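Local coordinates for variant surface glycoprotein MITat 1.13 (Trypanosoma brucei, PDB 6Z8H), which probably forms, with many identical copies, the dense GPI-linked coat on the parasite surface that helps the trypanosome evade the host immune response, at residues A[348-353]-A[376-381]; A[60-65]-A[281-286]; A[67-72]-A[342-347]. All blocks are in the same frame, centred on the assembly; numbering follows the deposited sequence.

Interaction 1 of 3, residues A[348-353]-A[376-381]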
loop_
_atom_site.group_PDB
_atom_site.type_symbol
_atom_site.label_atom_id
_atom_site.label_comp_id
_atom_site.label_asym_id
_atom_site.label_seq_id
_atom_site.Cartn_x
_atom_site.Cartn_y
_atom_site.Cartn_z
ATOM N N ARG A 348 -27.429 9.040 29.484
ATOM C CA ARG A 348 -28.149 7.773 29.482
ATOM C C ARG A 348 -29.044 7.686 28.251
ATOM O O ARG A 348 -29.671 8.671 27.844
ATOM C CB ARG A 348 -28.964 7.626 30.772
ATOM C CG ARG A 348 -28.099 7.639 32.028
ATOM C CD ARG A 348 -28.880 7.243 33.278
ATOM N NE ARG A 348 -29.277 5.836 33.241
ATOM C CZ ARG A 348 -28.479 4.817 33.558
ATOM N NH1 ARG A 348 -27.227 5.031 33.951
ATOM N NH2 ARG A 348 -28.931 3.572 33.480
ATOM N N ILE A 349 -29.061 6.507 27.641
ATOM C CA ILE A 349 -29.757 6.255 26.378
ATOM C C ILE A 349 -30.437 4.902 26.465
ATOM O O ILE A 349 -30.077 4.067 27.304
ATOM C CB ILE A 349 -28.800 6.271 25.173
ATOM C CG1 ILE A 349 -27.661 5.266 25.364
ATOM C CG2 ILE A 349 -28.232 7.682 24.974
ATOM C CD1 ILE A 349 -26.817 5.050 24.111
ATOM N N PRO A 350 -31.440 4.665 25.619
ATOM C CA PRO A 350 -32.123 3.361 25.629
ATOM C C PRO A 350 -31.209 2.232 25.175
ATOM O O PRO A 350 -30.360 2.409 24.300
ATOM C CB PRO A 350 -33.285 3.546 24.642
ATOM C CG PRO A 350 -33.393 4.983 24.406
ATOM C CD PRO A 350 -32.054 5.618 24.685
ATOM N N LYS A 351 -31.452 1.041 25.737
ATOM C CA LYS A 351 -30.741 -0.193 25.410
ATOM C C LYS A 351 -31.744 -1.325 25.212
ATOM O O LYS A 351 -32.642 -1.515 26.043
ATOM C CB LYS A 351 -29.801 -0.567 26.563
ATOM C CG LYS A 351 -29.014 -1.844 26.344
ATOM C CD LYS A 351 -28.116 -2.194 27.529
ATOM C CE LYS A 351 -28.866 -2.903 28.644
ATOM N NZ LYS A 351 -27.915 -3.516 29.626
ATOM N N ALA A 352 -31.579 -2.091 24.134
ATOM C CA ALA A 352 -32.425 -3.254 23.902
ATOM C C ALA A 352 -32.171 -4.327 24.958
ATOM O O ALA A 352 -31.061 -4.481 25.472
ATOM C CB ALA A 352 -32.145 -3.823 22.507
ATOM N N ASP A 353 -33.218 -5.075 25.277
ATOM C CA ASP A 353 -33.164 -6.176 26.235
ATOM C C ASP A 353 -34.462 -6.976 26.157
ATOM O O ASP A 353 -35.543 -6.384 26.083
ATOM C CB ASP A 353 -32.965 -5.629 27.649
ATOM C CG ASP A 353 -32.546 -6.704 28.642
ATOM O OD1 ASP A 353 -31.323 -6.903 28.838
ATOM O OD2 ASP A 353 -33.450 -7.350 29.213
ATOM N N ALA A 376 -33.032 5.537 17.143
ATOM C CA ALA A 376 -34.344 5.102 16.690
ATOM C C ALA A 376 -35.325 5.019 17.853
ATOM O O ALA A 376 -36.489 5.422 17.728
ATOM C CB ALA A 376 -34.203 3.752 15.982
ATOM N N ARG A 377 -34.877 4.480 18.988
ATOM C CA ARG A 377 -35.765 4.278 20.130
ATOM C C ARG A 377 -36.172 5.611 20.744
ATOM O O ARG A 377 -37.334 5.795 21.139
ATOM C CB ARG A 377 -35.084 3.363 21.150
ATOM C CG ARG A 377 -34.918 1.923 20.660
ATOM C CD ARG A 377 -33.976 1.062 21.535
ATOM N NE ARG A 377 -34.048 -0.333 21.118
ATOM C CZ ARG A 377 -34.819 -1.256 21.697
ATOM N NH1 ARG A 377 -35.547 -0.972 22.763
ATOM N NH2 ARG A 377 -34.860 -2.481 21.225
ATOM N N LEU A 378 -35.233 6.565 20.786
ATOM C CA LEU A 378 -35.539 7.892 21.313
ATOM C C LEU A 378 -36.538 8.622 20.419
ATOM O O LEU A 378 -37.422 9.334 20.916
ATOM C CB LEU A 378 -34.257 8.722 21.447
ATOM C CG LEU A 378 -33.324 8.288 22.571
ATOM C CD1 LEU A 378 -31.900 8.727 22.288
ATOM C CD2 LEU A 378 -33.808 8.823 23.905
ATOM N N LEU A 379 -36.393 8.499 19.097
ATOM C CA LEU A 379 -37.342 9.162 18.211
ATOM C C LEU A 379 -38.704 8.481 18.272
ATOM O O LEU A 379 -39.750 9.147 18.211
ATOM C CB LEU A 379 -36.790 9.202 16.789
ATOM C CG LEU A 379 -35.520 10.028 16.558
ATOM C CD1 LEU A 379 -34.978 9.774 15.190
ATOM C CD2 LEU A 379 -35.812 11.498 16.745
ATOM N N LEU A 380 -38.724 7.152 18.404
ATOM C CA LEU A 380 -39.998 6.454 18.516
ATOM C C LEU A 380 -40.712 6.885 19.785
ATOM O O LEU A 380 -41.930 7.097 19.793
ATOM C CB LEU A 380 -39.769 4.942 18.500
ATOM C CG LEU A 380 -41.010 4.049 18.600
ATOM C CD1 LEU A 380 -41.958 4.372 17.464
ATOM C CD2 LEU A 380 -40.627 2.597 18.622
ATOM N N GLN A 381 -39.963 7.022 20.874
ATOM C CA GLN A 381 -40.544 7.510 22.117
ATOM C C GLN A 381 -41.257 8.838 21.904
ATOM O O GLN A 381 -42.360 9.057 22.419
ATOM C CB GLN A 381 -39.443 7.675 23.158
ATOM C CG GLN A 381 -39.935 8.281 24.464
ATOM C CD GLN A 381 -40.321 7.216 25.474
ATOM O OE1 GLN A 381 -41.253 6.431 25.250
ATOM N NE2 GLN A 381 -39.589 7.169 26.590
#
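Strand 348-351 crosses helix segment 376-381 almost at a right angle (93°), with axes 8.4 Å apart. The backbones come nearest at Pro350 and Arg377, and the contact runs on toward Ala352. Pro350 points its ring at the helix. The CD of Pro350 lies 3.6 Å from the branch carbon CG of Leu378, whose CD2 also meets the ring, and the two side chains cross at about a right angle. The CB of Pro350 rests 3.9 Å from CB of Arg377. A compact ring suits this place: it fills the crossing with a rigid patch of carbon. From CG to NE the Arg377 chain runs extended, which brings its guanidinium under Ala352; the CB of Ala352 stands over one face of that group, 3.3 Å from NH2. A methyl is small enough to let the Ala352 backbone come down over the rim of the cation. The polar end of Arg377 is engaged by Asp373 at NE, and at NH1 by Glu357 and by Glu311 of the second subunit. Arg377 thus gives Pro350 its aliphatic chain and Ala352 a guanidinium face, while its charge, probably balanced by these carboxylates, ties the crossing to the dimer interface.

Interaction 2 of 3, residues A[60-65]-A[281-286]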
loop_
_atom_site.group_PDB
_atom_site.type_symbol
_atom_site.label_atom_id
_atom_site.label_comp_id
_atom_site.label_asym_id
_atom_site.label_seq_id
_atom_site.Cartn_x
_atom_site.Cartn_y
_atom_site.Cartn_z
ATOM N N ARG A 60 -11.303 7.665 12.344
ATOM C CA ARG A 60 -12.071 6.730 13.164
ATOM C C ARG A 60 -12.552 7.407 14.434
ATOM O O ARG A 60 -13.715 7.260 14.817
ATOM C CB ARG A 60 -11.247 5.483 13.501
ATOM C CG ARG A 60 -11.886 4.570 14.537
ATOM C CD ARG A 60 -11.015 3.379 14.927
ATOM N NE ARG A 60 -9.962 3.740 15.872
ATOM C CZ ARG A 60 -8.661 3.658 15.618
ATOM N NH1 ARG A 60 -8.220 3.200 14.450
ATOM N NH2 ARG A 60 -7.783 4.012 16.547
ATOM N N GLU A 61 -11.671 8.168 15.082
ATOM C CA GLU A 61 -12.036 8.875 16.299
ATOM C C GLU A 61 -13.049 9.969 16.017
ATOM O O GLU A 61 -13.970 10.166 16.806
ATOM C CB GLU A 61 -10.808 9.486 16.977
ATOM C CG GLU A 61 -9.862 8.480 17.587
ATOM C CD GLU A 61 -8.724 9.130 18.342
ATOM O OE1 GLU A 61 -8.731 10.363 18.529
ATOM O OE2 GLU A 61 -7.811 8.394 18.730
ATOM N N ASN A 62 -12.906 10.687 14.899
ATOM C CA ASN A 62 -13.857 11.740 14.561
ATOM C C ASN A 62 -15.231 11.158 14.215
ATOM O O ASN A 62 -16.262 11.726 14.602
ATOM C CB ASN A 62 -13.332 12.595 13.406
ATOM C CG ASN A 62 -12.255 13.584 13.833
ATOM O OD1 ASN A 62 -12.202 13.997 14.989
ATOM N ND2 ASN A 62 -11.363 13.950 12.889
ATOM N N SER A 63 -15.285 10.041 13.488
ATOM C CA SER A 63 -16.577 9.422 13.222
ATOM C C SER A 63 -17.259 9.015 14.514
ATOM O O SER A 63 -18.464 9.273 14.685
ATOM C CB SER A 63 -16.392 8.179 12.363
ATOM O OG SER A 63 -15.995 8.514 11.056
ATOM N N GLU A 64 -16.509 8.423 15.453
ATOM C CA GLU A 64 -17.081 8.043 16.743
ATOM C C GLU A 64 -17.541 9.271 17.525
ATOM O O GLU A 64 -18.628 9.277 18.121
ATOM C CB GLU A 64 -16.055 7.281 17.577
ATOM C CG GLU A 64 -16.550 6.831 18.930
ATOM C CD GLU A 64 -15.561 5.951 19.667
ATOM O OE1 GLU A 64 -15.346 4.800 19.234
ATOM O OE2 GLU A 64 -14.983 6.419 20.675
ATOM N N ALA A 65 -16.739 10.335 17.519
ATOM C CA ALA A 65 -17.106 11.524 18.270
ATOM C C ALA A 65 -18.390 12.121 17.729
ATOM O O ALA A 65 -19.251 12.556 18.505
ATOM C CB ALA A 65 -15.982 12.552 18.211
ATOM N N SER A 281 -5.702 15.860 10.174
ATOM C CA SER A 281 -4.963 16.133 11.400
ATOM C C SER A 281 -5.826 16.749 12.498
ATOM O O SER A 281 -5.371 16.812 13.645
ATOM C CB SER A 281 -3.772 17.061 11.138
ATOM O OG SER A 281 -4.154 18.346 10.704
ATOM N N SER A 282 -7.058 17.191 12.199
ATOM C CA SER A 282 -7.886 17.901 13.165
ATOM C C SER A 282 -8.833 16.921 13.843
ATOM O O SER A 282 -9.328 15.982 13.208
ATOM C CB SER A 282 -8.703 18.978 12.456
ATOM O OG SER A 282 -7.857 19.975 11.922
ATOM N N LEU A 283 -9.081 17.151 15.132
ATOM C CA LEU A 283 -9.913 16.285 15.952
ATOM C C LEU A 283 -11.068 17.069 16.558
ATOM O O LEU A 283 -10.878 18.165 17.101
ATOM C CB LEU A 283 -9.126 15.632 17.081
ATOM C CG LEU A 283 -8.155 14.501 16.747
ATOM C CD1 LEU A 283 -7.381 14.135 18.015
ATOM C CD2 LEU A 283 -8.848 13.273 16.189
ATOM N N ILE A 284 -12.268 16.484 16.475
ATOM C CA ILE A 284 -13.444 17.044 17.129
ATOM C C ILE A 284 -13.205 17.237 18.616
ATOM O O ILE A 284 -13.734 18.180 19.206
ATOM C CB ILE A 284 -14.636 16.103 16.855
ATOM C CG1 ILE A 284 -15.078 16.229 15.401
ATOM C CG2 ILE A 284 -15.819 16.426 17.781
ATOM C CD1 ILE A 284 -15.979 15.119 14.917
ATOM N N THR A 285 -12.399 16.384 19.246
ATOM C CA THR A 285 -12.156 16.476 20.683
ATOM C C THR A 285 -11.138 17.563 21.040
ATOM O O THR A 285 -10.842 17.752 22.220
ATOM C CB THR A 285 -11.684 15.126 21.235
ATOM O OG1 THR A 285 -10.567 14.688 20.460
ATOM C CG2 THR A 285 -12.784 14.075 21.193
ATOM N N ASP A 286 -10.625 18.292 20.052
ATOM C CA ASP A 286 -9.741 19.433 20.258
ATOM C C ASP A 286 -10.579 20.716 20.228
ATOM O O ASP A 286 -11.055 21.132 19.166
ATOM C CB ASP A 286 -8.676 19.444 19.166
ATOM C CG ASP A 286 -7.765 20.638 19.256
ATOM O OD1 ASP A 286 -7.893 21.421 20.225
ATOM O OD2 ASP A 286 -6.913 20.787 18.343
HETATM O O HOH W 1 -10.482 12.130 19.661
HETATM O O HOH W 2 -12.261 13.597 17.813
#
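The loop that leads into helix 287-291 is fastened here to helix 34-75, one of the two long helices of the elongated A-type VSG N-terminal domain. Asn62 does the fastening. Its CG lies beside the backbone N and anti to the carbonyl carbon (chi1 -77°), which presents the amide to the loop backbone. ND2 donates to Ser282 O at 2.9 Å, nearly straight and within the plane of both the amide and the receiving carbonyl. OD1 accepts from Ile284 N at 2.9 Å, with the N-H directed at the oxygen (170°) but arriving from above the carbonyl plane. Asparagine suits the place because one short, flat group offers a donor and an acceptor to a backbone that needs both. A water bound to Thr285 N donates a further bond to OD1, and a second water links Glu61 OE1 with Thr285 OG1. Beside this polar core, Ile284 sets CG2 against Ala65 CB at 3.9 Å, where a methyl leaves room for the branched side chain, and Leu283 CD2 lies 3.7 Å from Glu61 OE1. The buried Asn62 amide is thus held by two direct bonds and a water, fixing its rotation and the start of the turn from Leu283 to Asp286.

Interaction 3 of 3, residues A[67-72]-A[342-347]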
loop_
_atom_site.group_PDB
_atom_site.type_symbol
_atom_site.label_atom_id
_atom_site.label_comp_id
_atom_site.label_asym_id
_atom_site.label_seq_id
_atom_site.Cartn_x
_atom_site.Cartn_y
_atom_site.Cartn_z
ATOM N N SER A 67 -20.837 10.655 16.067
ATOM C CA SER A 67 -21.972 9.825 16.442
ATOM C C SER A 67 -22.351 10.014 17.899
ATOM O O SER A 67 -23.540 10.050 18.228
ATOM C CB SER A 67 -21.672 8.368 16.131
ATOM O OG SER A 67 -21.715 8.200 14.737
ATOM N N LYS A 68 -21.336 10.167 18.751
ATOM C CA LYS A 68 -21.496 10.386 20.211
ATOM C C LYS A 68 -22.247 11.705 20.435
ATOM O O LYS A 68 -23.098 11.746 21.343
ATOM C CB LYS A 68 -20.127 10.405 20.901
ATOM C CG LYS A 68 -19.637 9.053 21.401
ATOM C CD LYS A 68 -18.731 9.142 22.610
ATOM C CE LYS A 68 -17.406 8.438 22.411
ATOM N NZ LYS A 68 -16.507 8.622 23.574
ATOM N N LEU A 69 -21.945 12.735 19.634
ATOM C CA LEU A 69 -22.568 14.055 19.757
ATOM C C LEU A 69 -24.028 13.995 19.322
ATOM O O LEU A 69 -24.901 14.560 19.979
ATOM C CB LEU A 69 -21.829 15.099 18.921
ATOM C CG LEU A 69 -20.467 15.582 19.425
ATOM C CD1 LEU A 69 -19.819 16.472 18.396
ATOM C CD2 LEU A 69 -20.689 16.334 20.726
ATOM N N VAL A 70 -24.315 13.352 18.185
ATOM C CA VAL A 70 -25.699 13.297 17.715
ATOM C C VAL A 70 -26.561 12.550 18.717
ATOM O O VAL A 70 -27.668 12.989 19.073
ATOM C CB VAL A 70 -25.777 12.678 16.310
ATOM C CG1 VAL A 70 -27.220 12.455 15.903
ATOM C CG2 VAL A 70 -25.064 13.547 15.312
ATOM N N THR A 71 -26.077 11.396 19.170
ATOM C CA THR A 71 -26.843 10.580 20.099
ATOM C C THR A 71 -27.086 11.324 21.401
ATOM O O THR A 71 -28.209 11.373 21.904
ATOM C CB THR A 71 -26.104 9.270 20.360
ATOM O OG1 THR A 71 -25.809 8.593 19.117
ATOM C CG2 THR A 71 -26.896 8.354 21.262
ATOM N N ALA A 72 -26.050 11.944 21.949
ATOM C CA ALA A 72 -26.211 12.698 23.186
ATOM C C ALA A 72 -27.124 13.903 23.000
ATOM O O ALA A 72 -27.902 14.236 23.895
ATOM C CB ALA A 72 -24.823 13.131 23.682
ATOM N N LYS A 342 -16.850 14.210 29.114
ATOM C CA LYS A 342 -17.199 13.249 30.161
ATOM C C LYS A 342 -18.728 13.275 30.309
ATOM O O LYS A 342 -19.284 12.221 30.389
ATOM C CB LYS A 342 -16.430 13.552 31.448
ATOM C CG LYS A 342 -15.019 12.993 31.462
ATOM C CD LYS A 342 -14.992 11.492 31.233
ATOM C CE LYS A 342 -13.667 10.834 31.539
ATOM N NZ LYS A 342 -13.556 9.484 30.935
ATOM N N ASP A 343 -19.359 14.449 30.377
ATOM C CA ASP A 343 -20.806 14.524 30.521
ATOM C C ASP A 343 -21.508 13.944 29.293
ATOM O O ASP A 343 -22.564 13.309 29.412
ATOM C CB ASP A 343 -21.220 15.975 30.755
ATOM C CG ASP A 343 -20.775 16.497 32.104
ATOM O OD1 ASP A 343 -20.326 15.685 32.945
ATOM O OD2 ASP A 343 -20.859 17.722 32.319
ATOM N N ILE A 344 -20.951 14.176 28.099
ATOM C CA ILE A 344 -21.524 13.589 26.887
ATOM C C ILE A 344 -21.550 12.070 26.998
ATOM O O ILE A 344 -22.567 11.423 26.719
ATOM C CB ILE A 344 -20.746 14.051 25.640
ATOM C CG1 ILE A 344 -21.037 15.522 25.341
ATOM C CG2 ILE A 344 -21.095 13.193 24.424
ATOM C CD1 ILE A 344 -20.107 16.121 24.297
ATOM N N GLY A 345 -20.434 11.483 27.425
ATOM C CA GLY A 345 -20.333 10.040 27.547
ATOM C C GLY A 345 -21.198 9.429 28.630
ATOM O O GLY A 345 -21.522 8.241 28.549
ATOM N N SER A 346 -21.570 10.202 29.639
ATOM C CA SER A 346 -22.417 9.724 30.725
ATOM C C SER A 346 -23.902 9.878 30.415
ATOM O O SER A 346 -24.748 9.512 31.237
ATOM C CB SER A 346 -22.100 10.489 32.013
ATOM O OG SER A 346 -22.550 11.823 31.925
ATOM N N THR A 347 -24.245 10.450 29.269
ATOM C CA THR A 347 -25.645 10.589 28.901
ATOM C C THR A 347 -26.301 9.213 28.800
ATOM O O THR A 347 -25.790 8.321 28.126
ATOM C CB THR A 347 -25.747 11.307 27.559
ATOM O OG1 THR A 347 -25.111 12.585 27.637
ATOM C CG2 THR A 347 -27.195 11.525 27.184
#
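Ile344, near the C-terminal end of helix 336-345, is the side chain on which this buried contact turns. Its chi1 of -72° sets CG1 beside the backbone N and CG2 beside the carbonyl carbon, so the two branches diverge toward different parts of helix 34-75. CG2 meets the CB of Ala72 at 3.8 Å and lies 3.9 Å from the backbone O of Lys68. The other branch is extended (chi2 169°), and its tip CD1 reaches CD2 of Leu69 at 3.6 Å, the two side chains crossing obliquely. Leu69 begins by pointing away from helix 336-345; with CG beside its backbone N and chi2 near 173°, however, its end swings back to the isoleucine. A beta-branched residue suits this position because one side chain can touch two places a turn apart, and alanine suits Ala72 because a bare methyl lets the backbones approach to 6.0 Å between its CA and the CA of Ile344. Thr347 follows the helix end with OG1 beside its backbone N and CG2 beside the carbonyl carbon. This turns OG1 to the carbonyls of Asp343 and Ile344, 4.0 Å from Ala72 CB, so the polar atom stays with its own backbone. Thr71 OG1 likewise turns back, donating to Ser67 O. Around this core, Leu69 continues onto Leu87, Leu88 and Ala91 of helix 78-129, Ile362 packs on Lys68, Ala72 and Thr347, and Trp371 of helix 368-383 lies against Lys68 and Thr71.

Interactions 2 and 3 both use helix 34-75, at successive places along it, with centres about 14 Å apart; Ile284 of one packs on Leu69 of the other, so their apolar parts are continuous. Interaction 1 lies about 14 Å from interaction 3 between centres and touches it where Ile349 meets Thr71, helix 336-345 being followed in the chain by strand 348-351. Interactions 1 and 2 do not touch: their centres are about 25 Å apart and their nearest atoms about 11 Å. Along the chain interactions 2 and 3 alternate their segments, whereas interaction 1 opens after both have closed. Together they lay successive C-terminal parts of the chain along one long helix, and interaction 1 has the most extensive reach to the second subunit.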